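Local coordinates for scytovirin (Scytonema varium, PDB 2QSK), which is a lectin with strong anti-HIV activity that blocks virus-cell fusion and infection, more potently against T-tropic than M-tropic strains, at residues Y54-C68 / K72-C86. Sequence-based numbering, arbitrary orientation.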
loop_
_atom_site.group_PDB
_atom_site.type_symbol
_atom_site.label_atom_id
_atom_site.label_comp_id
_atom_site.label_asym_id
_atom_site.label_seq_id
_atom_site.Cartn_x
_atom_site.Cartn_y
_atom_site.Cartn_z
ATOM N N TYR A 54 1.207 -5.141 -4.693
ATOM C CA TYR A 54 1.972 -3.975 -5.062
ATOM C C TYR A 54 1.330 -2.734 -4.430
ATOM O O TYR A 54 0.166 -2.437 -4.695
ATOM C CB TYR A 54 1.991 -3.813 -6.574
ATOM C CG TYR A 54 2.878 -2.694 -7.057
ATOM C CD1 TYR A 54 4.252 -2.823 -7.026
ATOM C CD2 TYR A 54 2.345 -1.494 -7.564
ATOM C CE1 TYR A 54 5.084 -1.812 -7.485
ATOM C CE2 TYR A 54 3.164 -0.483 -8.033
ATOM C CZ TYR A 54 4.539 -0.644 -7.977
ATOM O OH TYR A 54 5.391 0.339 -8.406
ATOM N N CYS A 55 2.086 -2.031 -3.585
ATOM C CA CYS A 55 1.573 -0.849 -2.873
ATOM C C CYS A 55 2.162 0.422 -3.474
ATOM O O CYS A 55 3.378 0.583 -3.529
ATOM C CB CYS A 55 1.916 -0.900 -1.405
ATOM S SG CYS A 55 1.377 -2.362 -0.514
ATOM N N TRP A 56 1.292 1.330 -3.911
ATOM C CA TRP A 56 1.754 2.592 -4.492
ATOM C C TRP A 56 0.735 3.685 -4.202
ATOM O O TRP A 56 -0.453 3.491 -4.440
ATOM C CB TRP A 56 1.942 2.445 -6.003
ATOM C CG TRP A 56 2.547 3.646 -6.615
ATOM C CD1 TRP A 56 1.887 4.689 -7.179
ATOM C CD2 TRP A 56 3.933 3.948 -6.714
ATOM N NE1 TRP A 56 2.769 5.627 -7.636
ATOM C CE2 TRP A 56 4.035 5.199 -7.364
ATOM C CE3 TRP A 56 5.103 3.289 -6.324
ATOM C CZ2 TRP A 56 5.254 5.804 -7.629
ATOM C CZ3 TRP A 56 6.313 3.893 -6.599
ATOM C CH2 TRP A 56 6.379 5.135 -7.245
ATOM N N ASP A 57 1.200 4.825 -3.697
ATOM C CA ASP A 57 0.347 5.970 -3.397
ATOM C C ASP A 57 0.255 6.883 -4.617
ATOM O O ASP A 57 1.136 7.706 -4.883
ATOM C CB ASP A 57 0.902 6.727 -2.196
ATOM C CG ASP A 57 0.034 7.896 -1.797
ATOM O OD1 ASP A 57 -1.002 8.167 -2.443
ATOM O OD2 ASP A 57 0.407 8.542 -0.786
ATOM N N GLU A 58 -0.830 6.738 -5.363
ATOM C CA GLU A 58 -1.013 7.483 -6.595
ATOM C C GLU A 58 -1.230 8.983 -6.374
ATOM O O GLU A 58 -1.108 9.763 -7.324
ATOM C CB GLU A 58 -2.224 6.949 -7.355
ATOM C CG GLU A 58 -2.069 5.525 -7.848
ATOM C CD GLU A 58 -3.310 4.999 -8.534
ATOM O OE1 GLU A 58 -4.239 5.799 -8.834
ATOM O OE2 GLU A 58 -3.368 3.756 -8.779
ATOM N N ALA A 59 -1.578 9.390 -5.158
ATOM C CA ALA A 59 -1.850 10.797 -4.901
ATOM C C ALA A 59 -0.608 11.644 -5.129
ATOM O O ALA A 59 -0.730 12.832 -5.404
ATOM C CB ALA A 59 -2.363 11.010 -3.481
ATOM N N LYS A 60 0.570 11.028 -5.004
ATOM C CA LYS A 60 1.851 11.726 -5.092
ATOM C C LYS A 60 2.483 11.658 -6.484
ATOM O O LYS A 60 3.617 12.112 -6.664
ATOM C CB LYS A 60 2.814 11.157 -4.050
ATOM C CG LYS A 60 2.342 11.350 -2.620
ATOM C CD LYS A 60 3.375 10.904 -1.612
ATOM C CE LYS A 60 2.908 11.189 -0.196
ATOM N NZ LYS A 60 3.968 10.925 0.823
ATOM N N ASN A 61 1.766 11.151 -7.481
ATOM C CA ASN A 61 2.395 10.939 -8.764
ATOM C C ASN A 61 2.845 12.229 -9.419
ATOM O O ASN A 61 2.185 13.266 -9.281
ATOM C CB ASN A 61 1.450 10.202 -9.702
ATOM C CG ASN A 61 1.331 8.736 -9.371
ATOM O OD1 ASN A 61 1.994 8.234 -8.449
ATOM N ND2 ASN A 61 0.472 8.032 -10.114
ATOM N N PRO A 62 3.967 12.157 -10.153
ATOM C CA PRO A 62 4.578 13.391 -10.649
ATOM C C PRO A 62 3.766 14.095 -11.705
ATOM O O PRO A 62 3.941 15.294 -11.896
ATOM C CB PRO A 62 5.902 12.916 -11.252
ATOM C CG PRO A 62 5.715 11.508 -11.554
ATOM C CD PRO A 62 4.777 10.985 -10.509
ATOM N N GLY A 63 2.921 13.366 -12.411
ATOM C CA GLY A 63 2.032 13.969 -13.379
ATOM C C GLY A 63 0.751 14.502 -12.761
ATOM O O GLY A 63 -0.063 15.067 -13.492
ATOM N N GLY A 64 0.564 14.314 -11.440
ATOM C CA GLY A 64 -0.659 14.727 -10.712
ATOM C C GLY A 64 -1.343 13.507 -10.083
ATOM O O GLY A 64 -1.009 12.372 -10.449
ATOM N N PRO A 65 -2.302 13.714 -9.150
ATOM C CA PRO A 65 -2.949 12.544 -8.508
ATOM C C PRO A 65 -3.551 11.596 -9.549
ATOM O O PRO A 65 -4.273 12.008 -10.445
ATOM C CB PRO A 65 -4.032 13.164 -7.613
ATOM C CG PRO A 65 -3.555 14.564 -7.367
ATOM C CD PRO A 65 -2.781 14.989 -8.577
ATOM N N ASN A 66 -3.191 10.321 -9.421
ATOM C CA ASN A 66 -3.769 9.272 -10.267
ATOM C C ASN A 66 -3.378 9.388 -11.746
ATOM O O ASN A 66 -3.990 8.731 -12.587
ATOM C CB ASN A 66 -5.299 9.197 -10.084
ATOM C CG ASN A 66 -5.711 9.280 -8.631
ATOM O OD1 ASN A 66 -6.209 10.313 -8.174
ATOM N ND2 ASN A 66 -5.454 8.210 -7.875
ATOM N N ARG A 67 -2.347 10.175 -12.068
ATOM C CA ARG A 67 -1.825 10.290 -13.424
ATOM C C ARG A 67 -0.591 9.430 -13.572
ATOM O O ARG A 67 0.191 9.284 -12.626
ATOM C CB ARG A 67 -1.469 11.745 -13.778
ATOM C CG ARG A 67 -2.606 12.731 -13.639
ATOM C CD ARG A 67 -3.869 12.315 -14.370
ATOM N NE ARG A 67 -3.678 12.081 -15.795
ATOM C CZ ARG A 67 -3.822 12.983 -16.762
ATOM N NH1 ARG A 67 -4.065 14.256 -16.478
ATOM N NH2 ARG A 67 -3.648 12.619 -18.024
ATOM N N CYS A 68 -0.354 8.908 -14.761
ATOM C CA CYS A 68 0.743 7.963 -14.962
ATOM C C CYS A 68 1.252 7.993 -16.396
ATOM O O CYS A 68 0.515 8.312 -17.343
ATOM C CB CYS A 68 0.263 6.539 -14.660
ATOM S SG CYS A 68 -1.211 6.060 -15.627
ATOM N N LYS A 72 3.755 1.034 -13.193
ATOM C CA LYS A 72 4.369 1.011 -11.870
ATOM C C LYS A 72 4.076 2.267 -11.046
ATOM O O LYS A 72 4.362 2.313 -9.856
ATOM C CB LYS A 72 5.858 0.679 -11.948
ATOM C CG LYS A 72 6.041 -0.818 -12.253
ATOM C CD LYS A 72 7.456 -1.326 -12.122
ATOM C CE LYS A 72 7.507 -2.834 -12.437
ATOM N NZ LYS A 72 8.853 -3.313 -12.847
ATOM N N GLN A 73 3.423 3.255 -11.654
ATOM C CA GLN A 73 2.906 4.429 -10.944
ATOM C C GLN A 73 1.431 4.243 -10.534
ATOM O O GLN A 73 0.787 5.194 -10.097
ATOM C CB GLN A 73 3.045 5.681 -11.823
ATOM C CG GLN A 73 4.472 6.030 -12.140
ATOM C CD GLN A 73 4.550 7.071 -13.217
ATOM O OE1 GLN A 73 3.846 6.984 -14.232
ATOM N NE2 GLN A 73 5.429 8.047 -13.035
ATOM N N CYS A 74 0.933 3.012 -10.646
ATOM C CA CYS A 74 -0.455 2.716 -10.300
ATOM C C CYS A 74 -0.496 1.645 -9.215
ATOM O O CYS A 74 0.333 0.709 -9.197
ATOM C CB CYS A 74 -1.231 2.272 -11.535
ATOM S SG CYS A 74 -1.242 3.537 -12.831
ATOM N N ASP A 75 -1.424 1.813 -8.299
ATOM C CA ASP A 75 -1.526 0.941 -7.131
ATOM C C ASP A 75 -1.996 -0.462 -7.508
ATOM O O ASP A 75 -2.883 -0.635 -8.362
ATOM C CB ASP A 75 -2.507 1.581 -6.150
ATOM C CG ASP A 75 -2.477 0.989 -4.764
ATOM O OD1 ASP A 75 -1.491 0.326 -4.378
ATOM O OD2 ASP A 75 -3.491 1.220 -4.044
ATOM N N GLY A 76 -1.438 -1.472 -6.836
ATOM C CA GLY A 76 -1.918 -2.835 -6.979
ATOM C C GLY A 76 -1.867 -3.329 -8.410
ATOM O O GLY A 76 -0.858 -3.201 -9.097
ATOM N N ALA A 77 -3.001 -3.892 -8.840
ATOM C CA ALA A 77 -3.169 -4.418 -10.186
ATOM C C ALA A 77 -3.538 -3.325 -11.196
ATOM O O ALA A 77 -3.655 -3.634 -12.397
ATOM C CB ALA A 77 -4.214 -5.530 -10.196
ATOM N N ARG A 78 -3.680 -2.060 -10.785
ATOM C CA ARG A 78 -4.069 -1.015 -11.743
ATOM C C ARG A 78 -2.991 -0.824 -12.790
ATOM O O ARG A 78 -1.790 -1.065 -12.572
ATOM C CB ARG A 78 -4.378 0.282 -10.984
ATOM C CG ARG A 78 -5.676 0.176 -10.232
ATOM C CD ARG A 78 -5.885 1.213 -9.159
ATOM N NE ARG A 78 -5.778 2.621 -9.536
ATOM C CZ ARG A 78 -6.803 3.396 -9.884
ATOM N NH1 ARG A 78 -7.982 2.908 -10.228
ATOM N NH2 ARG A 78 -6.620 4.702 -9.922
ATOM N N THR A 79 -3.421 -0.341 -13.948
ATOM C CA THR A 79 -2.515 -0.119 -15.072
ATOM C C THR A 79 -2.766 1.275 -15.652
ATOM O O THR A 79 -3.730 1.958 -15.319
ATOM C CB THR A 79 -2.693 -1.180 -16.173
ATOM O OG1 THR A 79 -4.032 -1.068 -16.665
ATOM C CG2 THR A 79 -2.453 -2.578 -15.651
ATOM N N CYS A 80 -1.865 1.693 -16.525
ATOM C CA CYS A 80 -1.933 3.041 -17.072
ATOM C C CYS A 80 -2.743 3.059 -18.369
ATOM O O CYS A 80 -2.436 2.372 -19.331
ATOM C CB CYS A 80 -0.526 3.600 -17.248
ATOM S SG CYS A 80 -0.465 5.374 -17.431
ATOM N N SER A 81 -3.822 3.854 -18.377
ATOM C CA SER A 81 -4.662 4.015 -19.556
ATOM C C SER A 81 -3.919 4.755 -20.666
ATOM O O SER A 81 -2.935 5.461 -20.419
ATOM C CB SER A 81 -5.926 4.811 -19.208
ATOM O OG SER A 81 -5.617 6.190 -19.090
ATOM N N SER A 82 -4.451 4.653 -21.882
ATOM C CA SER A 82 -3.935 5.403 -23.018
ATOM C C SER A 82 -3.913 6.920 -22.746
ATOM O O SER A 82 -3.047 7.644 -23.258
ATOM C CB SER A 82 -4.735 5.060 -24.294
ATOM O OG SER A 82 -6.130 5.335 -24.146
ATOM N N SER A 83 -4.869 7.385 -21.945
ATOM C CA SER A 83 -4.983 8.794 -21.600
ATOM C C SER A 83 -4.150 9.197 -20.378
ATOM O O SER A 83 -4.207 10.364 -19.952
ATOM C CB SER A 83 -6.444 9.147 -21.356
ATOM O OG SER A 83 -6.999 8.300 -20.372
ATOM N N GLY A 84 -3.355 8.279 -19.837
ATOM C CA GLY A 84 -2.442 8.619 -18.758
ATOM C C GLY A 84 -3.085 8.708 -17.395
ATOM O O GLY A 84 -2.609 9.491 -16.548
ATOM N N PHE A 85 -4.111 7.886 -17.138
ATOM C CA PHE A 85 -4.713 7.753 -15.818
ATOM C C PHE A 85 -4.567 6.309 -15.358
ATOM O O PHE A 85 -4.725 5.361 -16.132
ATOM C CB PHE A 85 -6.204 8.087 -15.844
ATOM C CG PHE A 85 -6.497 9.563 -15.937
ATOM C CD1 PHE A 85 -6.746 10.287 -14.770
ATOM C CD2 PHE A 85 -6.594 10.204 -17.157
ATOM C CE1 PHE A 85 -7.036 11.631 -14.810
ATOM C CE2 PHE A 85 -6.888 11.575 -17.190
ATOM C CZ PHE A 85 -7.105 12.268 -16.010
ATOM N N CYS A 86 -4.336 6.126 -14.064
ATOM C CA CYS A 86 -4.364 4.786 -13.482
ATOM C C CYS A 86 -5.794 4.247 -13.536
ATOM O O CYS A 86 -6.773 4.994 -13.319
ATOM C CB CYS A 86 -3.861 4.841 -12.056
ATOM S SG CYS A 86 -2.135 5.210 -11.900
HETATM O O HOH W 1 -6.838 7.573 -12.345
#
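With CG beside the backbone N (chi1 -65°) and the chain extended beyond it (chi2 177°), Glu-58 sends its carboxylate to Arg-78, whose chain bends at chi3 (55°) to present NE and NH2 side-on. This salt bridge is part of a small disulfide-rich fold with little regular secondary structure. The two planes are nearly coplanar: Arg-78 NE meets Glu-58 OE2 at 2.8 Å and Arg-78 NH2 meets Glu-58 OE1, both on syn lone pairs. The anti lone pair of OE2 takes the N-H of Asp-75, and Asn-66 ND2 donates to OE1, so four bonds fix the carboxylate, as suits a buried acid.

An amide suits position 61 because, unlike a carboxylate, it can both give and take: Asn-61 ND2 donates to Gln-73 O at 2.9 Å and to Arg-67 O, while OD1 receives Trp-56 NE1. The indole lays one face on Gln-73 CA, a CH-pi contact. Tyr-54 OH meets Lys-72 O in the carbonyl plane, on a lone pair, at 2.7 Å, and Asp-75 OD1, which also binds His-92, accepts from Trp-56 N.

Arg-67 and Phe-85 form the single backbone bridge and also stack: the long, bent arginine chain lays its flat cation on the ring, centres 3.7 Å apart. Nearby, disulfides join Cys-68 to Cys-80 and Cys-74 to Cys-86. Gly-84, at a positive phi that favours glycine, takes Cys-68 N on one face of its carbonyl and, on the opposite face, Arg-67 NE, 2.9 Å from Gly-84 O.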